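Long-range contacts in putative mandelate racemase (Zymomonas mobilis, PDB 2OX4), which binds magnesium and is probably a dehydratase of the enolase superfamily, within the mandelate racemase and muconate lactonizing enzyme family: residues Val26-Asp31 and Ile100-Ile105; Leu37-Ile42 and Gly322-Ala327; Asp66-Glu71 and Asp104-Ala109. All blocks are in the same frame, centred on the assembly; numbering follows the deposited sequence. Where two conformers were deposited one is given.

Contact 1 of 3, residues Val26-Asp31 and Ile100-Ile105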
loop_
_atom_site.group_PDB
_atom_site.type_symbol
_atom_site.label_atom_id
_atom_site.label_comp_id
_atom_site.label_asym_id
_atom_site.label_seq_id
_atom_site.Cartn_x
_atom_site.Cartn_y
_atom_site.Cartn_z
ATOM N N VAL C 26 12.441 8.773 43.058
ATOM C CA VAL C 26 11.923 10.114 43.308
ATOM C C VAL C 26 10.879 10.060 44.401
ATOM O O VAL C 26 9.990 9.196 44.386
ATOM C CB VAL C 26 11.360 10.812 42.012
ATOM C CG1 VAL C 26 10.071 10.142 41.510
ATOM C CG2 VAL C 26 11.121 12.303 42.269
ATOM N N LYS C 27 11.006 10.978 45.356
ATOM C CA LYS C 27 10.023 11.141 46.417
ATOM C C LYS C 27 9.384 12.526 46.330
ATOM O O LYS C 27 10.070 13.562 46.399
ATOM C CB LYS C 27 10.669 10.899 47.800
ATOM C CG LYS C 27 9.702 11.081 48.990
ATOM C CD LYS C 27 10.404 10.821 50.342
ATOM C CE LYS C 27 9.503 11.158 51.511
ATOM N NZ LYS C 27 10.149 10.748 52.799
ATOM N N VAL C 28 8.071 12.525 46.140
ATOM C CA VAL C 28 7.295 13.761 45.943
ATOM C C VAL C 28 6.434 14.019 47.169
ATOM O O VAL C 28 5.527 13.237 47.458
ATOM C CB VAL C 28 6.380 13.622 44.704
ATOM C CG1 VAL C 28 5.521 14.888 44.494
ATOM C CG2 VAL C 28 7.211 13.308 43.465
ATOM N N SER C 29 6.721 15.107 47.882
ATOM C CA SER C 29 5.989 15.447 49.118
ATOM C C SER C 29 4.976 16.557 48.886
ATOM O O SER C 29 5.181 17.425 48.031
ATOM C CB SER C 29 6.972 15.873 50.206
ATOM O OG SER C 29 7.850 14.811 50.507
ATOM N N THR C 30 3.895 16.542 49.663
ATOM C CA THR C 30 2.836 17.525 49.506
ATOM C C THR C 30 2.717 18.375 50.766
ATOM O O THR C 30 3.256 18.024 51.828
ATOM C CB THR C 30 1.454 16.882 49.233
ATOM O OG1 THR C 30 1.072 16.050 50.336
ATOM C CG2 THR C 30 1.446 16.076 47.932
ATOM N N ASP C 31 2.002 19.484 50.648
ATOM C CA ASP C 31 1.738 20.345 51.806
ATOM C C ASP C 31 0.982 19.645 52.946
ATOM O O ASP C 31 1.172 19.979 54.114
ATOM C CB ASP C 31 1.037 21.646 51.388
ATOM C CG ASP C 31 -0.250 21.416 50.584
ATOM O OD1 ASP C 31 -0.572 20.266 50.202
ATOM O OD2 ASP C 31 -0.944 22.425 50.325
ATOM N N ILE C 100 4.235 7.894 38.487
ATOM C CA ILE C 100 4.103 6.817 39.473
ATOM C C ILE C 100 3.908 7.418 40.890
ATOM O O ILE C 100 2.994 7.012 41.628
ATOM C CB ILE C 100 5.316 5.842 39.420
ATOM C CG1 ILE C 100 5.343 5.081 38.080
ATOM C CG2 ILE C 100 5.261 4.823 40.598
ATOM C CD1 ILE C 100 6.706 4.401 37.756
ATOM N N ALA C 101 4.733 8.401 41.241
ATOM C CA ALA C 101 4.636 9.059 42.558
ATOM C C ALA C 101 3.290 9.787 42.752
ATOM O O ALA C 101 2.718 9.778 43.854
ATOM C CB ALA C 101 5.788 10.012 42.753
ATOM N N PHE C 102 2.775 10.405 41.690
ATOM C CA PHE C 102 1.456 11.040 41.768
ATOM C C PHE C 102 0.341 10.040 42.074
ATOM O O PHE C 102 -0.523 10.311 42.926
ATOM C CB PHE C 102 1.117 11.797 40.478
ATOM C CG PHE C 102 2.121 12.847 40.097
ATOM C CD1 PHE C 102 2.323 13.154 38.755
ATOM C CD2 PHE C 102 2.856 13.535 41.066
ATOM C CE1 PHE C 102 3.247 14.117 38.375
ATOM C CE2 PHE C 102 3.801 14.502 40.694
ATOM C CZ PHE C 102 3.992 14.799 39.349
ATOM N N TRP C 103 0.351 8.895 41.390
ATOM C CA TRP C 103 -0.655 7.871 41.652
ATOM C C TRP C 103 -0.510 7.297 43.072
ATOM O O TRP C 103 -1.514 7.047 43.732
ATOM C CB TRP C 103 -0.639 6.767 40.596
ATOM C CG TRP C 103 -1.267 7.190 39.270
ATOM C CD1 TRP C 103 -0.620 7.690 38.174
ATOM C CD2 TRP C 103 -2.657 7.143 38.928
ATOM N NE1 TRP C 103 -1.528 7.950 37.164
ATOM C CE2 TRP C 103 -2.782 7.616 37.601
ATOM C CE3 TRP C 103 -3.810 6.732 39.611
ATOM C CZ2 TRP C 103 -4.018 7.699 36.947
ATOM C CZ3 TRP C 103 -5.038 6.815 38.962
ATOM C CH2 TRP C 103 -5.134 7.301 37.645
ATOM N N ASP C 104 0.732 7.126 43.530
ATOM C CA ASP C 104 1.004 6.765 44.931
ATOM C C ASP C 104 0.322 7.760 45.875
ATOM O O ASP C 104 -0.416 7.354 46.785
ATOM C CB ASP C 104 2.517 6.698 45.174
ATOM C CG ASP C 104 2.889 5.950 46.452
ATOM O OD1 ASP C 104 2.082 5.138 46.949
ATOM O OD2 ASP C 104 4.023 6.163 46.941
ATOM N N ILE C 105 0.521 9.064 45.638
ATOM C CA ILE C 105 -0.138 10.104 46.451
ATOM C C ILE C 105 -1.665 9.982 46.439
ATOM O O ILE C 105 -2.305 10.035 47.499
ATOM C CB ILE C 105 0.315 11.539 46.048
ATOM C CG1 ILE C 105 1.759 11.778 46.506
ATOM C CG2 ILE C 105 -0.653 12.606 46.599
ATOM C CD1 ILE C 105 2.492 12.880 45.741
#
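Strand 26-30 packs against helix 100-105 at an axis separation of 8.5 Å and an angle of 43°, with Val28 and Ala101 as the nearest backbone positions, their CA atoms 6.4 Å apart. Val26, Val28 and Thr30, alternate residues of the strand, supply the side chains that meet the helix. Val28 is the central one, and its two methyl groups go to different partners. CG2 rests on the methyl of Ala101, 3.7 Å from its CB. CG1, placed anti to the backbone N (chi1 178°), lies 3.8 Å from Ile105 CD1 and also approaches the ring of Phe102. The ring offers its edge: Val28 CG1 lies near the ring plane, 4.2 Å from CE2. The small side chain of Ala101 lets the strand come close at this turn of the helix, whereas Ile105, one turn on, spans the distance with a longer side chain.

This is the helix-on-sheet packing of the N-terminal capping domain of the enolase superfamily, in which helix 89-110 covers one face of the antiparallel sheet. Phe98 of the same helix and Ile8 and Ile5 of strand 5-13 extend the apolar layer around Val26, Val28 and Phe102.

The side chain of Ile105 lies nearly perpendicular to that of Val28. Ile105 CD1 also reaches the strand backbone, 3.5 Å from Val28 O, a van der Waals contact. With Thr30 the approach is tip to tip, the methyl CG2 standing 4.0 Å from Ile105 CD1. Thr30 thus turns its apolar branch to the helix, while its hydroxyl OG1 is hydrogen-bonded to Ile34 O. Two residues before Val28, Val26 CG1 makes a looser contact with Ala101 CB at 4.5 Å.

Contact 2 of 3, residues Leu37-Ile42 and Gly322-Ala327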
loop_
_atom_site.group_PDB
_atom_site.type_symbol
_atom_site.label_atom_id
_atom_site.label_comp_id
_atom_site.label_asym_id
_atom_site.label_seq_id
_atom_site.Cartn_x
_atom_site.Cartn_y
_atom_site.Cartn_z
ATOM N N LEU C 37 6.184 7.829 46.025
ATOM C CA LEU C 37 7.453 7.354 45.483
ATOM C C LEU C 37 7.274 6.909 44.033
ATOM O O LEU C 37 6.258 6.290 43.681
ATOM C CB LEU C 37 7.976 6.164 46.306
ATOM C CG LEU C 37 8.981 6.482 47.422
ATOM C CD1 LEU C 37 10.334 6.964 46.853
ATOM C CD2 LEU C 37 8.433 7.468 48.433
ATOM N N GLY C 38 8.272 7.229 43.222
ATOM C CA GLY C 38 8.349 6.757 41.845
ATOM C C GLY C 38 9.766 6.340 41.507
ATOM O O GLY C 38 10.701 6.538 42.292
ATOM N N GLU C 39 9.920 5.747 40.330
ATOM C CA GLU C 39 11.194 5.178 39.922
ATOM C C GLU C 39 11.355 5.386 38.418
ATOM O O GLU C 39 10.411 5.162 37.659
ATOM C CB GLU C 39 11.247 3.676 40.274
ATOM C CG GLU C 39 12.540 3.010 39.825
ATOM C CD GLU C 39 12.882 1.710 40.552
ATOM O OE1 GLU C 39 12.191 1.333 41.526
ATOM O OE2 GLU C 39 13.848 1.050 40.117
ATOM N N ALA C 40 12.538 5.834 38.002
ATOM C CA ALA C 40 12.877 5.951 36.574
ATOM C C ALA C 40 13.548 4.656 36.115
ATOM O O ALA C 40 14.478 4.152 36.772
ATOM C CB ALA C 40 13.808 7.153 36.339
ATOM N N GLY C 41 13.094 4.111 34.992
ATOM C CA GLY C 41 13.524 2.760 34.596
ATOM C C GLY C 41 14.865 2.646 33.886
ATOM O O GLY C 41 14.982 1.883 32.919
ATOM N N ILE C 42 15.865 3.403 34.344
ATOM C CA ILE C 42 17.206 3.377 33.747
ATOM C C ILE C 42 18.229 2.914 34.802
ATOM O O ILE C 42 19.333 3.462 34.907
ATOM C CB ILE C 42 17.613 4.782 33.165
ATOM C CG1 ILE C 42 16.447 5.428 32.410
ATOM C CG2 ILE C 42 18.816 4.670 32.225
ATOM C CD1 ILE C 42 16.821 6.682 31.632
ATOM N N GLY C 322 12.084 -2.378 44.498
ATOM C CA GLY C 322 10.743 -2.724 44.969
ATOM C C GLY C 322 9.683 -1.662 44.715
ATOM O O GLY C 322 8.491 -1.971 44.740
ATOM N N VAL C 323 10.102 -0.415 44.485
ATOM C CA VAL C 323 9.178 0.630 44.033
ATOM C C VAL C 323 8.632 0.272 42.649
ATOM O O VAL C 323 7.423 0.164 42.484
ATOM C CB VAL C 323 9.826 2.048 44.043
ATOM C CG1 VAL C 323 8.874 3.097 43.433
ATOM C CG2 VAL C 323 10.183 2.458 45.493
ATOM N N ALA C 324 9.530 0.070 41.683
ATOM C CA ALA C 324 9.146 -0.414 40.352
ATOM C C ALA C 324 8.305 -1.686 40.410
ATOM O O ALA C 324 7.283 -1.801 39.721
ATOM C CB ALA C 324 10.385 -0.635 39.486
ATOM N N GLU C 325 8.718 -2.655 41.221
ATOM C CA GLU C 325 7.987 -3.925 41.217
ATOM C C GLU C 325 6.572 -3.810 41.783
ATOM O O GLU C 325 5.611 -4.296 41.156
ATOM C CB GLU C 325 8.763 -5.091 41.841
ATOM C CG GLU C 325 8.063 -6.446 41.527
ATOM C CD GLU C 325 9.008 -7.635 41.324
ATOM O OE1 GLU C 325 9.984 -7.758 42.095
ATOM O OE2 GLU C 325 8.750 -8.468 40.412
ATOM N N ALA C 326 6.437 -3.151 42.937
ATOM C CA ALA C 326 5.126 -2.923 43.534
ATOM C C ALA C 326 4.209 -2.175 42.563
ATOM O O ALA C 326 3.051 -2.552 42.386
ATOM C CB ALA C 326 5.248 -2.148 44.848
ATOM N N ALA C 327 4.735 -1.124 41.938
ATOM C CA ALA C 327 3.945 -0.326 40.998
ATOM C C ALA C 327 3.436 -1.205 39.857
ATOM O O ALA C 327 2.262 -1.133 39.497
ATOM C CB ALA C 327 4.760 0.842 40.461
#
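One hydrogen bond joins Glu39 to the first turn of helix 322-333: Ala324 N donates to Glu39 OE1 over 2.9 Å, with an N-H...O angle of 150°. The amide meets the carboxylate from above its plane, 47° out of it. Glu39 reaches it with CG anti to the backbone N and the chain extended beyond. OE1 is also hydrogen-bonded to Thr321 OG1, so two partners grip this buried oxygen, and the N-terminal end of the helix would probably favour the charged carboxylate. An alanine in place of Glu39 would probably leave Ala324 N and Thr321 OG1 without this acceptor and open a gap against the helix.

Van der Waals contacts flank the bond. The methyl of Ala324 lies against the carboxylate, its CB 3.6 Å from Glu39 CD. Val323 points CG1 at the strand, 3.9 Å from Gly38 C, and makes a looser apolar contact with Leu37 CB at 4.3 Å.

Strand 37-40 crosses the helix at 104°, the axes 7.5 Å apart. The arrangement belongs to the interface between the capping domain and the C-terminal barrel domain, the two-domain architecture of the enolase superfamily.

Contact 3 of 3, residues Asp66-Glu71 and Asp104-Ala109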
loop_
_atom_site.group_PDB
_atom_site.type_symbol
_atom_site.label_atom_id
_atom_site.label_comp_id
_atom_site.label_asym_id
_atom_site.label_seq_id
_atom_site.Cartn_x
_atom_site.Cartn_y
_atom_site.Cartn_z
ATOM N N ASP C 66 -0.968 20.251 41.653
ATOM C CA ASP C 66 -1.853 19.295 42.302
ATOM C C ASP C 66 -1.613 17.908 41.702
ATOM O O ASP C 66 -1.921 17.673 40.527
ATOM C CB ASP C 66 -3.303 19.708 42.051
ATOM C CG ASP C 66 -4.315 18.855 42.808
ATOM O OD1 ASP C 66 -3.970 17.777 43.329
ATOM O OD2 ASP C 66 -5.481 19.287 42.894
ATOM N N PRO C 67 -1.084 16.978 42.515
ATOM C CA PRO C 67 -0.787 15.615 42.047
ATOM C C PRO C 67 -2.001 14.807 41.549
ATOM O O PRO C 67 -1.818 13.769 40.920
ATOM C CB PRO C 67 -0.146 14.951 43.274
ATOM C CG PRO C 67 -0.598 15.771 44.439
ATOM C CD PRO C 67 -0.732 17.165 43.938
ATOM N N PHE C 68 -3.222 15.267 41.829
ATOM C CA PHE C 68 -4.423 14.672 41.230
ATOM C C PHE C 68 -4.589 14.979 39.742
ATOM O O PHE C 68 -5.299 14.260 39.038
ATOM C CB PHE C 68 -5.696 15.054 41.991
ATOM C CG PHE C 68 -6.006 14.107 43.118
ATOM C CD1 PHE C 68 -5.231 14.115 44.274
ATOM C CD2 PHE C 68 -7.027 13.171 42.995
ATOM C CE1 PHE C 68 -5.490 13.219 45.312
ATOM C CE2 PHE C 68 -7.296 12.274 44.031
ATOM C CZ PHE C 68 -6.520 12.304 45.188
ATOM N N ASN C 69 -3.927 16.036 39.271
ATOM C CA ASN C 69 -4.039 16.447 37.860
ATOM C C ASN C 69 -3.035 15.715 36.986
ATOM O O ASN C 69 -2.225 16.330 36.299
ATOM C CB ASN C 69 -3.881 17.967 37.730
ATOM C CG ASN C 69 -5.080 18.713 38.277
ATOM O OD1 ASN C 69 -6.184 18.169 38.326
ATOM N ND2 ASN C 69 -4.873 19.954 38.703
ATOM N N THR C 70 -3.075 14.386 37.027
ATOM C CA THR C 70 -2.080 13.591 36.314
ATOM C C THR C 70 -2.152 13.783 34.795
ATOM O O THR C 70 -1.121 13.821 34.154
ATOM C CB THR C 70 -2.159 12.100 36.641
ATOM O OG1 THR C 70 -3.532 11.698 36.721
ATOM C CG2 THR C 70 -1.423 11.786 37.947
ATOM N N GLU C 71 -3.351 13.934 34.237
ATOM C CA GLU C 71 -3.480 14.142 32.781
ATOM C C GLU C 71 -2.850 15.457 32.329
ATOM O O GLU C 71 -2.052 15.489 31.376
ATOM C CB GLU C 71 -4.950 14.058 32.326
ATOM C CG GLU C 71 -5.545 12.652 32.364
ATOM C CD GLU C 71 -4.947 11.691 31.317
ATOM O OE1 GLU C 71 -4.474 12.144 30.249
ATOM O OE2 GLU C 71 -4.974 10.476 31.563
ATOM N N ASP C 104 0.732 7.126 43.530
ATOM C CA ASP C 104 1.004 6.765 44.931
ATOM C C ASP C 104 0.322 7.760 45.875
ATOM O O ASP C 104 -0.416 7.354 46.785
ATOM C CB ASP C 104 2.517 6.698 45.174
ATOM C CG ASP C 104 2.889 5.950 46.452
ATOM O OD1 ASP C 104 2.082 5.138 46.949
ATOM O OD2 ASP C 104 4.023 6.163 46.941
ATOM N N ILE C 105 0.521 9.064 45.638
ATOM C CA ILE C 105 -0.138 10.104 46.451
ATOM C C ILE C 105 -1.665 9.982 46.439
ATOM O O ILE C 105 -2.305 10.035 47.499
ATOM C CB ILE C 105 0.315 11.539 46.048
ATOM C CG1 ILE C 105 1.759 11.778 46.506
ATOM C CG2 ILE C 105 -0.653 12.606 46.599
ATOM C CD1 ILE C 105 2.492 12.880 45.741
ATOM N N LYS C 106 -2.248 9.811 45.249
ATOM C CA LYS C 106 -3.708 9.671 45.118
ATOM C C LYS C 106 -4.231 8.521 45.975
ATOM O O LYS C 106 -5.225 8.673 46.691
ATOM C CB LYS C 106 -4.109 9.406 43.661
ATOM C CG LYS C 106 -3.908 10.588 42.738
ATOM C CD LYS C 106 -4.696 10.370 41.438
ATOM C CE LYS C 106 -3.860 10.732 40.251
ATOM N NZ LYS C 106 -4.551 10.439 38.957
ATOM N N GLY C 107 -3.557 7.377 45.893
ATOM C CA GLY C 107 -3.946 6.213 46.673
ATOM C C GLY C 107 -3.888 6.471 48.167
ATOM O O GLY C 107 -4.817 6.137 48.903
ATOM N N LYS C 108 -2.803 7.098 48.609
ATOM C CA LYS C 108 -2.652 7.444 50.016
ATOM C C LYS C 108 -3.705 8.450 50.478
ATOM O O LYS C 108 -4.284 8.298 51.563
ATOM C CB LYS C 108 -1.253 7.961 50.279
ATOM C CG LYS C 108 -0.193 6.890 50.245
ATOM C CD LYS C 108 1.112 7.491 50.698
ATOM C CE LYS C 108 2.259 6.539 50.459
ATOM N NZ LYS C 108 3.511 7.185 50.942
ATOM N N ALA C 109 -3.980 9.452 49.642
ATOM C CA ALA C 109 -5.024 10.449 49.928
ATOM C C ALA C 109 -6.407 9.827 50.083
ATOM O O ALA C 109 -7.198 10.267 50.915
ATOM C CB ALA C 109 -5.046 11.551 48.854
HETATM O O HOH W 1 -6.686 12.044 39.024
#
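The turn leading into helix 70-79 packs here against helix 89-110 of the N-terminal capping domain, with Phe68 and Lys106 carrying most of the contact. The aliphatic part of Lys106 runs over one face of the Phe68 ring. Its CG sits 3.8 Å from the ring centroid and only 3° off the ring normal, a CH-pi contact. Ala109 comes instead to the ring edge, in plane, with CB 3.9 Å from Phe68 CE1.

Beyond the ring the lysine chain bends at chi3 (-136°), and its tip meets that of Thr70. Lys106 NZ donates to Thr70 OG1 over 2.8 Å. A water adds a second link: it accepts from Lys106 NZ at 2.7 Å and donates to Phe68 O at 2.6 Å. The ammonium is thereby tied to the turn and to the first residue of helix 70-79, and it also makes a cation-pi contact with Trp103.

Asp66 to Asn69 form a type I beta turn, combined with an Asx turn in which Phe68 N donates to Asp66 OD1 at 3.0 Å. Both hold the backbone that presents Pro67 and Phe68 to the helix. The Pro67 ring is set crosswise to the side chain of Ile105, CG lying 3.8 Å from Ile105 CG2, the branch anti to the backbone N. Lys116 of a neighbouring subunit also packs on Phe68.

In the fold
Contacts 1 and 3 lie on the same helix, 89-110, with centres 7 Å apart, and share Ile105, which packs on the strand through CD1 and on Pro67 mainly through CG2. Phe102 also joins them, its CB 3.6 Å from Thr70 CG2. Contact 2, centred 12 Å from contact 1, is reached through the sheet, where Val26 O and Gly38 N of neighbouring strands probably hydrogen-bond. Asp104 OD2 of the helix probably accepts from Leu37 N as well, at 2.9 Å. Contact 2 lies nearest the metal site of Glu215, Glu241 and Glu267, yet outside it: the Ala324 side chain is still about 14 Å from the magnesium ion. Contacts 1 and 3 lie away from that site.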